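Local coordinates for glutamyl-tRNA(Gln) amidotransferase subunit B, mitochondrial (Saccharomyces cerevisiae, PDB 4N0H), which forms the GatB/GatE-family subunit B of a mitochondrial amidotransferase, assembled with subunits A and F, at residues Y51-A55 and L162-N166. Coordinates in Å, arbitrary orientation, origin at the centre of the assembly. Residues are numbered along the deposited sequence.
Sequences YYDIA and LNRSN
In this GatB/GatE catalytic domain a type I beta turn, Tyr52 to Ala55, closed by the hydrogen bond from Ala55 N to Tyr52 O (2.8 Å), packs against the loop joining strands 157-161 and 168-174. Tyr51 to Asp53 are helical in phi/psi; Ala55 takes positive phi (55/40). The turn sits where subunit B meets both partners: the carbonyls of Ile54 and Ala55 hydrogen-bond side chains of subunit A, and Trp135 of subunit F packs on Ile54. Residues 51-55 and 162-166 bury 243 Å² between them, both sides summed; the nearest CA atoms, Asp53 and Asn166, are 6.5 Å apart. Leu162 (m,t) points toward the turn, its CD1 3.9 Å from Ile54 CD1. Asn163 and Arg164 turn the chain back, and Ser165 N hydrogen-bonds Leu162 O at 3.1 Å. Lys29 NZ ties both loops together, hydrogen-bonding Asn163 O and Ser165 O and forming a salt bridge with Asp53 OD2, which also hydrogen-bonds Ser34 OG. One water donates to Asp53 O (2.9 Å) and lies 2.4 Å from Ser165 OG. Asn166, at positive phi (78/8) with chi1 t, reaches back: OD1 hydrogen-bonds Gln142 NE2, while ND2 donates to OD1 of Asp53 (chi1 m) at 3.0 Å and lies at the Tyr52 ring edge, 3.6 Å from Tyr52 CE2.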
loop_
_atom_site.group_PDB
_atom_site.type_symbol
_atom_site.label_atom_id
_atom_site.label_comp_id
_atom_site.label_asym_id
_atom_site.label_seq_id
_atom_site.Cartn_x
_atom_site.Cartn_y
_atom_site.Cartn_z
ATOM N N TYR B 51 11.762 -7.640 10.883
ATOM C CA TYR B 51 10.544 -6.906 11.188
ATOM C C TYR B 51 9.511 -7.151 10.093
ATOM O O TYR B 51 8.325 -7.339 10.376
ATOM C CB TYR B 51 10.824 -5.403 11.316
ATOM C CG TYR B 51 11.803 -5.026 12.410
ATOM C CD1 TYR B 51 11.861 -5.739 13.608
ATOM C CD2 TYR B 51 12.670 -3.956 12.245
ATOM C CE1 TYR B 51 12.759 -5.385 14.609
ATOM C CE2 TYR B 51 13.568 -3.598 13.227
ATOM C CZ TYR B 51 13.612 -4.310 14.406
ATOM O OH TYR B 51 14.514 -3.934 15.375
ATOM N N TYR B 52 9.964 -7.157 8.842
ATOM C CA TYR B 52 9.062 -7.393 7.714
ATOM C C TYR B 52 8.470 -8.802 7.719
ATOM O O TYR B 52 7.291 -8.978 7.421
ATOM C CB TYR B 52 9.756 -7.138 6.371
ATOM C CG TYR B 52 8.921 -7.583 5.189
ATOM C CD1 TYR B 52 7.912 -6.774 4.682
ATOM C CD2 TYR B 52 9.131 -8.824 4.596
ATOM C CE1 TYR B 52 7.133 -7.189 3.609
ATOM C CE2 TYR B 52 8.359 -9.248 3.532
ATOM C CZ TYR B 52 7.369 -8.425 3.039
ATOM O OH TYR B 52 6.612 -8.854 1.974
ATOM N N ASP B 53 9.290 -9.801 8.040
ATOM C CA ASP B 53 8.827 -11.191 8.047
ATOM C C ASP B 53 7.677 -11.390 9.043
ATOM O O ASP B 53 6.801 -12.227 8.837
ATOM C CB ASP B 53 9.971 -12.155 8.382
ATOM C CG ASP B 53 11.031 -12.216 7.295
ATOM O OD1 ASP B 53 10.748 -11.824 6.142
ATOM O OD2 ASP B 53 12.159 -12.661 7.600
ATOM N N ILE B 54 7.691 -10.612 10.120
ATOM C CA ILE B 54 6.657 -10.703 11.147
ATOM C C ILE B 54 5.499 -9.747 10.809
ATOM O O ILE B 54 4.509 -9.646 11.546
ATOM C CB ILE B 54 7.259 -10.440 12.554
ATOM C CG1 ILE B 54 8.524 -11.280 12.747
ATOM C CG2 ILE B 54 6.266 -10.760 13.674
ATOM C CD1 ILE B 54 8.271 -12.772 12.674
ATOM N N ALA B 55 5.632 -9.065 9.673
ATOM C CA ALA B 55 4.627 -8.112 9.191
ATOM C C ALA B 55 4.296 -7.019 10.210
ATOM O O ALA B 55 3.138 -6.637 10.373
ATOM C CB ALA B 55 3.359 -8.837 8.737
ATOM N N LEU B 162 7.724 -18.801 11.525
ATOM C CA LEU B 162 7.789 -17.945 10.343
ATOM C C LEU B 162 9.187 -17.879 9.714
ATOM O O LEU B 162 9.445 -17.026 8.865
ATOM C CB LEU B 162 7.259 -16.538 10.663
ATOM C CG LEU B 162 5.779 -16.481 11.070
ATOM C CD1 LEU B 162 5.337 -15.058 11.444
ATOM C CD2 LEU B 162 4.884 -17.054 9.968
ATOM N N ASN B 163 10.082 -18.781 10.125
ATOM C CA ASN B 163 11.408 -18.859 9.511
ATOM C C ASN B 163 11.296 -19.049 7.997
ATOM O O ASN B 163 12.086 -18.498 7.234
ATOM C CB ASN B 163 12.248 -20.009 10.101
ATOM C CG ASN B 163 12.936 -19.641 11.414
ATOM O OD1 ASN B 163 13.038 -18.471 11.781
ATOM N ND2 ASN B 163 13.424 -20.650 12.120
ATOM N N ARG B 164 10.310 -19.832 7.568
ATOM C CA ARG B 164 10.161 -20.152 6.152
ATOM C C ARG B 164 9.311 -19.116 5.410
ATOM O O ARG B 164 9.274 -19.098 4.184
ATOM C CB ARG B 164 9.565 -21.551 5.976
ATOM C CG ARG B 164 9.676 -22.103 4.562
ATOM C CD ARG B 164 8.884 -23.392 4.401
ATOM N NE ARG B 164 7.443 -23.150 4.370
ATOM C CZ ARG B 164 6.528 -24.114 4.370
ATOM N NH1 ARG B 164 5.237 -23.809 4.336
ATOM N NH2 ARG B 164 6.906 -25.388 4.407
ATOM N N SER B 165 8.627 -18.255 6.156
ATOM C CA SER B 165 7.825 -17.213 5.531
ATOM C C SER B 165 8.751 -16.270 4.780
ATOM O O SER B 165 9.806 -15.906 5.295
ATOM C CB SER B 165 7.023 -16.444 6.575
ATOM O OG SER B 165 6.078 -15.592 5.950
ATOM N N ASN B 166 8.363 -15.920 3.555
ATOM C CA ASN B 166 9.109 -14.977 2.719
ATOM C C ASN B 166 10.348 -15.589 2.040
ATOM O O ASN B 166 11.140 -14.886 1.417
ATOM C CB ASN B 166 9.449 -13.706 3.514
ATOM C CG ASN B 166 9.935 -12.580 2.639
ATOM O OD1 ASN B 166 9.483 -12.416 1.507
ATOM N ND2 ASN B 166 10.865 -11.796 3.160
HETATM O O HOH W 1 6.727 -13.258 6.092
#